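Local atomic coordinates of proline dehydrogenase (Bradyrhizobium japonicum USDA 110, PDB entry 3HAZ), a protein that probably oxidises proline to glutamate in two steps, using an FAD-dependent proline dehydrogenase and an NAD-dependent glutamate semialdehyde dehydrogenase carried on one chain. Residues T761-A766 with Y914-L918; R793-L797 with N945-A949. One frame throughout, in Å; residues are numbered along the deposited sequence. Where two conformers were deposited one is given.

Contact 1: residues T761-A766 with Y914-L918; sequences TGGINA and YGLTL. With NAD (nicotinamide-adenine-dinucleotide), chain D.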
ATOM      1  N   THR A 761     -18.168  37.560  22.181  1.00 22.77           N
ATOM      2  CA  THR A 761     -18.767  38.353  23.236  1.00 26.83           C
ATOM      3  C   THR A 761     -19.304  37.447  24.351  1.00 35.12           C
ATOM      4  O   THR A 761     -18.948  36.269  24.425  1.00 40.28           O
ATOM      5  CB  THR A 761     -19.834  39.318  22.660  1.00 28.96           C
ATOM      6  OG1 THR A 761     -20.674  38.612  21.740  1.00 27.90           O
ATOM      7  CG2 THR A 761     -19.153  40.455  21.897  1.00 34.75           C
ATOM      8  N   GLY A 762     -20.140  37.991  25.224  1.00 30.82           N
ATOM      9  CA  GLY A 762     -20.499  37.276  26.436  1.00 29.41           C
ATOM     10  C   GLY A 762     -21.448  36.104  26.260  1.00 29.75           C
ATOM     11  O   GLY A 762     -21.628  35.573  25.162  1.00 28.22           O
ATOM     12  N   GLY A 763     -22.046  35.686  27.371  1.00 30.22           N
ATOM     13  CA  GLY A 763     -23.089  34.685  27.349  1.00 26.07           C
ATOM     14  C   GLY A 763     -23.841  34.670  28.667  1.00 28.56           C
ATOM     15  O   GLY A 763     -23.373  35.204  29.668  1.00 26.60           O
ATOM     16  N   ILE A 764     -25.029  34.081  28.648  1.00 24.36           N
ATOM     17  CA  ILE A 764     -25.725  33.704  29.869  1.00 23.68           C
ATOM     18  C   ILE A 764     -25.765  32.183  29.829  1.00 19.33           C
ATOM     19  O   ILE A 764     -26.714  31.574  29.332  1.00 23.07           O
ATOM     20  CB  ILE A 764     -27.131  34.345  29.948  1.00 27.68           C
ATOM     21  CG1 ILE A 764     -27.011  35.866  29.784  1.00 27.31           C
ATOM     22  CG2 ILE A 764     -27.818  33.987  31.267  1.00 29.99           C
ATOM     23  CD1 ILE A 764     -28.326  36.628  29.846  1.00 28.03           C
ATOM     24  N   ASN A 765     -24.688  31.574  30.316  1.00 17.07           N
ATOM     25  CA  ASN A 765     -24.460  30.150  30.116  1.00 22.41           C
ATOM     26  C   ASN A 765     -25.226  29.290  31.115  1.00 20.21           C
ATOM     27  O   ASN A 765     -25.150  29.512  32.323  1.00 19.73           O
ATOM     28  CB  ASN A 765     -22.956  29.852  30.163  1.00 18.93           C
ATOM     29  CG  ASN A 765     -22.158  30.757  29.232  1.00 23.22           C
ATOM     30  OD1 ASN A 765     -22.528  30.955  28.077  1.00 20.16           O
ATOM     31  ND2 ASN A 765     -21.070  31.322  29.739  1.00 25.67           N
ATOM     32  N   ALA A 766     -25.963  28.315  30.591  1.00 20.30           N
ATOM     33  CA  ALA A 766     -26.795  27.430  31.395  1.00 22.83           C
ATOM     34  C   ALA A 766     -26.164  26.060  31.545  1.00 23.04           C
ATOM     35  O   ALA A 766     -25.307  25.661  30.753  1.00 24.94           O
ATOM     36  CB  ALA A 766     -28.181  27.288  30.763  1.00 16.88           C
ATOM     37  N   TYR A 914     -28.295  34.574  23.670  1.00 23.88           N
ATOM     38  CA  TYR A 914     -26.893  34.180  23.794  1.00 25.66           C
ATOM     39  C   TYR A 914     -26.698  32.708  23.405  1.00 28.82           C
ATOM     40  O   TYR A 914     -27.669  31.966  23.269  1.00 29.47           O
ATOM     41  CB  TYR A 914     -26.386  34.453  25.214  1.00 28.59           C
ATOM     42  CG  TYR A 914     -26.258  35.929  25.527  1.00 27.17           C
ATOM     43  CD1 TYR A 914     -25.142  36.650  25.115  1.00 32.74           C
ATOM     44  CD2 TYR A 914     -27.259  36.609  26.215  1.00 30.21           C
ATOM     45  CE1 TYR A 914     -25.016  37.999  25.389  1.00 37.54           C
ATOM     46  CE2 TYR A 914     -27.141  37.974  26.494  1.00 28.31           C
ATOM     47  CZ  TYR A 914     -26.016  38.659  26.078  1.00 36.17           C
ATOM     48  OH  TYR A 914     -25.876  40.006  26.341  1.00 40.44           O
ATOM     49  N   GLY A 915     -25.451  32.293  23.203  1.00 22.74           N
ATOM     50  CA  GLY A 915     -25.177  30.916  22.826  1.00 25.03           C
ATOM     51  C   GLY A 915     -23.706  30.561  22.864  1.00 17.33           C
ATOM     52  O   GLY A 915     -23.130  30.154  21.857  1.00 17.89           O
ATOM     53  N   LEU A 916     -23.090  30.717  24.030  1.00 19.48           N
ATOM     54  CA  LEU A 916     -21.663  30.462  24.174  1.00 20.83           C
ATOM     55  C   LEU A 916     -21.385  29.045  24.690  1.00 24.17           C
ATOM     56  O   LEU A 916     -20.973  28.174  23.922  1.00 21.15           O
ATOM     57  CB  LEU A 916     -21.018  31.520  25.075  1.00 15.65           C
ATOM     58  CG  LEU A 916     -19.486  31.532  25.101  1.00 21.31           C
ATOM     59  CD1 LEU A 916     -18.909  31.551  23.682  1.00 26.46           C
ATOM     60  CD2 LEU A 916     -19.003  32.736  25.888  1.00 27.18           C
ATOM     61  N   THR A 917     -21.604  28.806  25.982  1.00 18.80           N
ATOM     62  CA  THR A 917     -21.443  27.449  26.520  1.00 23.03           C
ATOM     63  C   THR A 917     -22.735  26.895  27.119  1.00 23.34           C
ATOM     64  O   THR A 917     -23.587  27.641  27.615  1.00 21.95           O
ATOM     65  CB  THR A 917     -20.318  27.350  27.589  1.00 18.82           C
ATOM     66  OG1 THR A 917     -20.584  28.265  28.662  1.00 20.59           O
ATOM     67  CG2 THR A 917     -18.962  27.672  26.979  1.00 19.59           C
ATOM     68  N   LEU A 918     -22.857  25.572  27.078  1.00 22.10           N
ATOM     69  CA  LEU A 918     -23.955  24.873  27.722  1.00 21.81           C
ATOM     70  C   LEU A 918     -23.443  23.594  28.377  1.00 20.42           C
ATOM     71  O   LEU A 918     -22.713  22.822  27.758  1.00 17.65           O
ATOM     72  CB  LEU A 918     -25.047  24.532  26.710  1.00 20.90           C
ATOM     73  CG  LEU A 918     -26.110  23.586  27.278  1.00 22.15           C
ATOM     74  CD1 LEU A 918     -27.014  24.321  28.262  1.00 23.67           C
ATOM     75  CD2 LEU A 918     -26.926  22.938  26.185  1.00 23.86           C
TER
HETATM   76  PA  NAD D2003     -15.356  45.345  27.042  0.55 28.07           P
HETATM   77  O1A NAD D2003     -16.540  45.415  25.908  0.55 22.47           O
HETATM   78  O2A NAD D2003     -15.739  46.152  28.211  0.55 33.15           O
HETATM   79  O5B NAD D2003     -13.966  45.958  26.350  0.55 37.48           O
HETATM   80  C5B NAD D2003     -12.954  45.057  25.921  0.55 36.36           C
HETATM   81  C4B NAD D2003     -11.965  45.739  24.964  0.55 35.10           C
HETATM   82  O4B NAD D2003     -12.576  46.645  23.968  0.55 35.05           O
HETATM   83  C3B NAD D2003     -10.900  46.686  25.655  0.55 23.68           C
HETATM   84  O3B NAD D2003      -9.546  46.555  25.345  0.55 29.06           O
HETATM   85  C2B NAD D2003     -11.593  48.041  25.553  0.55 31.06           C
HETATM   86  O2B NAD D2003     -10.935  49.205  26.000  0.55 31.57           O
HETATM   87  C1B NAD D2003     -12.092  47.969  24.175  0.55 34.41           C
HETATM   88  N9A NAD D2003     -13.168  48.943  23.939  0.55 37.28           N
HETATM   89  C8A NAD D2003     -14.024  49.468  24.854  0.55 37.20           C
HETATM   90  N7A NAD D2003     -14.901  50.361  24.170  0.55 37.31           N
HETATM   91  C5A NAD D2003     -14.546  50.358  22.802  0.55 39.31           C
HETATM   92  C6A NAD D2003     -15.062  51.038  21.704  0.55 36.32           C
HETATM   93  N6A NAD D2003     -16.182  51.948  21.881  0.55 33.86           N
HETATM   94  N1A NAD D2003     -14.525  50.849  20.472  0.55 37.26           N
HETATM   95  C2A NAD D2003     -13.459  49.980  20.308  0.55 37.56           C
HETATM   96  N3A NAD D2003     -12.949  49.311  21.387  0.55 37.47           N
HETATM   97  C4A NAD D2003     -13.495  49.502  22.638  0.55 36.06           C
HETATM   98  O3  NAD D2003     -15.045  43.753  27.474  0.55 43.06           O
HETATM   99  PN  NAD D2003     -14.186  43.429  28.871  0.55 40.60           P
HETATM  100  O1N NAD D2003     -14.870  44.268  30.138  0.55 53.52           O
HETATM  101  O2N NAD D2003     -12.787  43.824  28.698  0.55 31.14           O
HETATM  102  O5D NAD D2003     -14.248  41.796  29.209  0.55 40.85           O
HETATM  103  C5D NAD D2003     -15.467  41.213  29.647  0.55 39.49           C
HETATM  104  C4D NAD D2003     -16.355  40.738  28.477  0.55 37.60           C
HETATM  105  O4D NAD D2003     -15.654  40.090  27.329  0.55 30.05           O
HETATM  106  C3D NAD D2003     -17.607  39.796  28.747  0.55 19.55           C
HETATM  107  O3D NAD D2003     -18.889  40.226  28.358  0.55 15.19           O
HETATM  108  C2D NAD D2003     -17.064  38.462  28.188  0.55 29.69           C
HETATM  109  O2D NAD D2003     -17.864  37.296  28.165  0.55 32.90           O
HETATM  110  C1D NAD D2003     -16.363  38.920  26.976  0.55 26.77           C
HETATM  111  N1N NAD D2003     -15.403  37.881  26.579  0.55 26.34           N
HETATM  112  C2N NAD D2003     -15.792  36.908  25.639  0.55 22.54           C
HETATM  113  C3N NAD D2003     -14.850  35.862  25.254  0.55 24.47           C
HETATM  114  C7N NAD D2003     -15.271  34.805  24.218  0.55 17.17           C
HETATM  115  O7N NAD D2003     -14.454  34.094  23.753  0.55 20.78           O
HETATM  116  N7N NAD D2003     -16.631  34.779  23.717  0.55 18.34           N
HETATM  117  C4N NAD D2003     -13.494  35.825  25.858  0.55 34.79           C
HETATM  118  C5N NAD D2003     -13.109  36.793  26.788  0.55 31.67           C
HETATM  119  C6N NAD D2003     -14.061  37.857  27.179  0.55 26.83           C
HETATM  120  O   HOH W   1     -26.970  30.273  26.197  1.00 24.56           O
HETATM  121  O   HOH W   2     -24.605  31.535  26.475  1.00 18.50           O
HETATM  122  O   HOH W   3     -26.273  27.878  27.581  1.00 19.39           O
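Tyr-914 opens the second segment with the largest share of the 454 Å² buried here. Its CA-to-CB bond points toward 761-766, and the ring lies against the backbone of Gly-763, whose C sits over one ring face and whose CA is 3.6 Å from Tyr-914 CD1. Ile-764 CG1 adds an apolar contact at 3.7 Å to Tyr-914 CD2. An ideal CB on Gly-763 would collide with Asn-765 OD1 (2.6 Å) and sit tightly against Leu-916 CB (3.0 Å); one on Gly-762 would crowd NAD O3D (3.1 Å). Gly-915 makes no contact across, and the chain passes to Leu-916, whose CA-to-CB bond points toward 761-766 and whose side chain packs against Thr-761 O and the nicotinamide carboxamide: Leu-916 CD2 is 3.8 Å from Thr-761 O and 3.8 Å from NAD N7N. Thr-761 O in turn accepts a hydrogen bond from NAD N7N (2.8 Å, 160°), fixing the carboxamide in the cofactor pocket of the aldehyde dehydrogenase fold. One water accepts from Leu-916 N (3.0 Å) and donates to Asn-765 OD1 (2.7 Å). At Thr-917 the direct link forms: Thr-917 N donates to Asn-765 OD1 at 3.1 Å and a nearly straight 172°, while Asn-765 ND2 is hydrogen-bonded to Cys-794 O and Ala-796 O. Another water joins Thr-917 O (2.7 Å) to Ala-766 N (3.1 Å), themselves 3.9 Å apart, filling the gap between parallel strands 765-769 and 917-921 there. Leu-918 CA makes a CH...O contact of 3.4 Å with Ala-766 O, and Leu-918 CD1 comes to 3.3 Å from the same oxygen.

Contact 2: residues R793-L797 with N945-A949; sequences RCSAL and NMIGA. With NAD (nicotinamide-adenine-dinucleotide), chain D; SO4 (sulfate ion), chain E.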
ATOM      1  N   ARG A 793     -14.885  34.292  33.659  1.00 26.41           N
ATOM      2  CA  ARG A 793     -14.677  33.636  32.376  1.00 25.83           C
ATOM      3  C   ARG A 793     -15.948  33.791  31.571  1.00 23.04           C
ATOM      4  O   ARG A 793     -17.045  33.764  32.114  1.00 23.40           O
ATOM      5  CB  ARG A 793     -14.387  32.152  32.561  1.00 27.78           C
ATOM      6  CG  ARG A 793     -13.151  31.841  33.366  1.00 35.85           C
ATOM      7  CD  ARG A 793     -13.024  30.336  33.566  1.00 32.58           C
ATOM      8  NE  ARG A 793     -11.806  29.975  34.282  1.00 41.14           N
ATOM      9  CZ  ARG A 793     -10.741  29.422  33.711  1.00 32.54           C
ATOM     10  NH1 ARG A 793     -10.748  29.160  32.414  1.00 31.88           N
ATOM     11  NH2 ARG A 793      -9.673  29.123  34.441  1.00 29.98           N
ATOM     12  N   CYS A 794     -15.810  33.935  30.267  1.00 23.04           N
ATOM     13  CA  CYS A 794     -16.953  34.096  29.376  0.55 24.70           C
ATOM     14  C   CYS A 794     -17.766  32.811  29.303  1.00 18.67           C
ATOM     15  O   CYS A 794     -18.970  32.836  29.055  1.00 27.43           O
ATOM     16  CB  CYS A 794     -16.473  34.480  27.975  0.55 26.61           C
ATOM     17  SG  CYS A 794     -15.151  33.420  27.338  0.55 29.17           S
ATOM     18  N   SER A 795     -17.081  31.691  29.510  1.00 16.29           N
ATOM     19  CA  SER A 795     -17.700  30.369  29.454  1.00 15.99           C
ATOM     20  C   SER A 795     -18.414  29.989  30.755  1.00 24.54           C
ATOM     21  O   SER A 795     -19.050  28.934  30.839  1.00 27.65           O
ATOM     22  CB  SER A 795     -16.627  29.327  29.180  1.00 22.63           C
ATOM     23  OG  SER A 795     -15.646  29.377  30.198  1.00 28.40           O
ATOM     24  N   ALA A 796     -18.297  30.842  31.767  1.00 23.08           N
ATOM     25  CA  ALA A 796     -18.744  30.503  33.119  1.00 21.72           C
ATOM     26  C   ALA A 796     -20.226  30.189  33.203  1.00 24.25           C
ATOM     27  O   ALA A 796     -21.053  30.792  32.508  1.00 15.98           O
ATOM     28  CB  ALA A 796     -18.392  31.619  34.107  1.00 23.02           C
ATOM     29  N   LEU A 797     -20.550  29.241  34.077  1.00 23.05           N
ATOM     30  CA  LEU A 797     -21.931  28.887  34.358  1.00 20.31           C
ATOM     31  C   LEU A 797     -22.640  30.021  35.099  1.00 21.40           C
ATOM     32  O   LEU A 797     -22.166  30.486  36.137  1.00 22.70           O
ATOM     33  CB  LEU A 797     -21.978  27.607  35.188  1.00 16.55           C
ATOM     34  CG  LEU A 797     -23.366  27.175  35.672  1.00 23.55           C
ATOM     35  CD1 LEU A 797     -24.323  26.952  34.494  1.00 14.89           C
ATOM     36  CD2 LEU A 797     -23.237  25.921  36.506  1.00 20.15           C
ATOM     37  N   ASN A 945     -17.117  19.946  33.635  1.00 19.95           N
ATOM     38  CA  ASN A 945     -17.285  21.386  33.783  1.00 18.49           C
ATOM     39  C   ASN A 945     -17.323  22.099  32.419  1.00 21.34           C
ATOM     40  O   ASN A 945     -17.001  21.501  31.389  1.00 17.72           O
ATOM     41  CB  ASN A 945     -16.213  21.971  34.700  1.00 19.97           C
ATOM     42  CG  ASN A 945     -14.867  22.069  34.027  1.00 23.46           C
ATOM     43  OD1 ASN A 945     -14.770  22.457  32.868  1.00 21.57           O
ATOM     44  ND2 ASN A 945     -13.816  21.721  34.756  1.00 31.10           N
ATOM     45  N   MET A 946     -17.731  23.365  32.420  1.00 17.30           N
ATOM     46  CA  MET A 946     -17.971  24.105  31.177  1.00 24.16           C
ATOM     47  C   MET A 946     -16.828  25.046  30.779  1.00 24.22           C
ATOM     48  O   MET A 946     -16.980  25.855  29.869  1.00 19.95           O
ATOM     49  CB  MET A 946     -19.265  24.924  31.298  1.00 25.40           C
ATOM     50  CG  MET A 946     -20.529  24.092  31.455  1.00 27.55           C
ATOM     51  SD  MET A 946     -21.890  24.983  32.256  1.00 19.65           S
ATOM     52  CE  MET A 946     -22.061  26.409  31.178  1.00 14.97           C
ATOM     53  N   ILE A 947     -15.688  24.947  31.456  1.00 18.20           N
ATOM     54  CA  ILE A 947     -14.636  25.936  31.287  1.00 27.05           C
ATOM     55  C   ILE A 947     -13.294  25.350  30.835  1.00 26.24           C
ATOM     56  O   ILE A 947     -13.096  24.140  30.826  1.00 27.29           O
ATOM     57  CB  ILE A 947     -14.414  26.723  32.590  1.00 27.52           C
ATOM     58  CG1 ILE A 947     -13.830  25.808  33.668  1.00 21.37           C
ATOM     59  CG2 ILE A 947     -15.719  27.370  33.066  1.00 23.22           C
ATOM     60  CD1 ILE A 947     -13.351  26.559  34.896  1.00 33.37           C
ATOM     61  N   GLY A 948     -12.377  26.232  30.453  1.00 17.95           N
ATOM     62  CA  GLY A 948     -11.015  25.842  30.132  1.00 28.73           C
ATOM     63  C   GLY A 948     -10.852  25.157  28.787  1.00 31.13           C
ATOM     64  O   GLY A 948     -10.087  24.200  28.666  1.00 26.09           O
ATOM     65  N   ALA A 949     -11.571  25.648  27.780  1.00 25.35           N
ATOM     66  CA  ALA A 949     -11.460  25.120  26.429  1.00 24.29           C
ATOM     67  C   ALA A 949      -9.992  25.006  26.035  1.00 25.58           C
ATOM     68  O   ALA A 949      -9.202  25.918  26.283  1.00 31.53           O
ATOM     69  CB  ALA A 949     -12.209  26.003  25.449  1.00 24.80           C
TER
HETATM   70  PA  NAD D2003     -15.356  45.345  27.042  0.55 28.07           P
HETATM   71  O1A NAD D2003     -16.540  45.415  25.908  0.55 22.47           O
HETATM   72  O2A NAD D2003     -15.739  46.152  28.211  0.55 33.15           O
HETATM   73  O5B NAD D2003     -13.966  45.958  26.350  0.55 37.48           O
HETATM   74  C5B NAD D2003     -12.954  45.057  25.921  0.55 36.36           C
HETATM   75  C4B NAD D2003     -11.965  45.739  24.964  0.55 35.10           C
HETATM   76  O4B NAD D2003     -12.576  46.645  23.968  0.55 35.05           O
HETATM   77  C3B NAD D2003     -10.900  46.686  25.655  0.55 23.68           C
HETATM   78  O3B NAD D2003      -9.546  46.555  25.345  0.55 29.06           O
HETATM   79  C2B NAD D2003     -11.593  48.041  25.553  0.55 31.06           C
HETATM   80  O2B NAD D2003     -10.935  49.205  26.000  0.55 31.57           O
HETATM   81  C1B NAD D2003     -12.092  47.969  24.175  0.55 34.41           C
HETATM   82  N9A NAD D2003     -13.168  48.943  23.939  0.55 37.28           N
HETATM   83  C8A NAD D2003     -14.024  49.468  24.854  0.55 37.20           C
HETATM   84  N7A NAD D2003     -14.901  50.361  24.170  0.55 37.31           N
HETATM   85  C5A NAD D2003     -14.546  50.358  22.802  0.55 39.31           C
HETATM   86  C6A NAD D2003     -15.062  51.038  21.704  0.55 36.32           C
HETATM   87  N6A NAD D2003     -16.182  51.948  21.881  0.55 33.86           N
HETATM   88  N1A NAD D2003     -14.525  50.849  20.472  0.55 37.26           N
HETATM   89  C2A NAD D2003     -13.459  49.980  20.308  0.55 37.56           C
HETATM   90  N3A NAD D2003     -12.949  49.311  21.387  0.55 37.47           N
HETATM   91  C4A NAD D2003     -13.495  49.502  22.638  0.55 36.06           C
HETATM   92  O3  NAD D2003     -15.045  43.753  27.474  0.55 43.06           O
HETATM   93  PN  NAD D2003     -14.186  43.429  28.871  0.55 40.60           P
HETATM   94  O1N NAD D2003     -14.870  44.268  30.138  0.55 53.52           O
HETATM   95  O2N NAD D2003     -12.787  43.824  28.698  0.55 31.14           O
HETATM   96  O5D NAD D2003     -14.248  41.796  29.209  0.55 40.85           O
HETATM   97  C5D NAD D2003     -15.467  41.213  29.647  0.55 39.49           C
HETATM   98  C4D NAD D2003     -16.355  40.738  28.477  0.55 37.60           C
HETATM   99  O4D NAD D2003     -15.654  40.090  27.329  0.55 30.05           O
HETATM  100  C3D NAD D2003     -17.607  39.796  28.747  0.55 19.55           C
HETATM  101  O3D NAD D2003     -18.889  40.226  28.358  0.55 15.19           O
HETATM  102  C2D NAD D2003     -17.064  38.462  28.188  0.55 29.69           C
HETATM  103  O2D NAD D2003     -17.864  37.296  28.165  0.55 32.90           O
HETATM  104  C1D NAD D2003     -16.363  38.920  26.976  0.55 26.77           C
HETATM  105  N1N NAD D2003     -15.403  37.881  26.579  0.55 26.34           N
HETATM  106  C2N NAD D2003     -15.792  36.908  25.639  0.55 22.54           C
HETATM  107  C3N NAD D2003     -14.850  35.862  25.254  0.55 24.47           C
HETATM  108  C7N NAD D2003     -15.271  34.805  24.218  0.55 17.17           C
HETATM  109  O7N NAD D2003     -14.454  34.094  23.753  0.55 20.78           O
HETATM  110  N7N NAD D2003     -16.631  34.779  23.717  0.55 18.34           N
HETATM  111  C4N NAD D2003     -13.494  35.825  25.858  0.55 34.79           C
HETATM  112  C5N NAD D2003     -13.109  36.793  26.788  0.55 31.67           C
HETATM  113  C6N NAD D2003     -14.061  37.857  27.179  0.55 26.83           C
HETATM  114  S   SO4 E1000     -12.534  29.369  29.082  1.00 50.09           S
HETATM  115  O1  SO4 E1000     -13.163  28.309  28.292  1.00 43.42           O
HETATM  116  O2  SO4 E1000     -13.036  30.665  28.625  1.00 57.34           O
HETATM  117  O3  SO4 E1000     -12.848  29.215  30.499  1.00 44.37           O
HETATM  118  O4  SO4 E1000     -11.085  29.289  28.918  1.00 61.35           O
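The loop carrying Cys-794, the predicted nucleophile of the aldehyde dehydrogenase active site, meets 945-949 beside a sulfate, probably from the crystallisation liquor. Arg-793 to Ala-796 form a type I beta turn, with Ala-796 N bonded to Arg-793 O at 3.2 Å. No hydrogen bond joins the segments directly; in this crystal the anion bridges them. Sulfate O3 accepts from Arg-793 NH1 (2.8 Å, 159°), Ser-795 OG (2.8 Å) and Gly-948 N (3.0 Å, 169°). Sulfate O1 accepts from Ala-949 N (3.1 Å, 167°). The other terminal nitrogen, Arg-793 NH2, forms a salt bridge with Asp-606. The direct contact is van der Waals packing: Ile-947 CD1 covers one face of the guanidinium, 3.8 Å from Arg-793 NE, and Ile-947 CG2 lies 3.5 Å from Ser-795 OG. Met-946 SD packs 3.8 Å from Leu-797 CD1. An Asx turn shapes the other segment, Ile-947 N donating to Asn-945 OD1 at 3.0 Å, and Gly-948 has a positive phi (75°) where its NH meets the sulfate. Cys-794 makes no contact with 945-949, but in the conformer given its SG is 3.7 Å from sulfate O2 and its CB 3.1 Å from NAD O2D. Such an anion-binding site beside the cysteine is consistent with recognition of the carboxylate of glutamate semialdehyde, as in related glutamate semialdehyde dehydrogenases of the aldehyde dehydrogenase family.

Contacts 1 and 2 have centres 9 Å apart within the aldehyde dehydrogenase portion of the chain, and their segments alternate in sequence: 761-766, 793-797, 914-918, 945-949. The first three reach into adjoining parallel strands of one mixed sheet, 797-803 next to 765-769 next to 917-921; 945-949 follows the neighbouring strand, 939-942. The two contacts interlock directly. Asn-765 ND2 lies 2.7 Å from Cys-794 O, a probable hydrogen bond. Another probable one runs between Thr-917 OG1 and Ser-795 O, also 2.7 Å. Leu-916 CD2 packs 3.2 Å from Cys-794 O. Both contacts touch NAD, so the cofactor pocket and the loop with the predicted catalytic Cys-794 are built from the same tied group of segments.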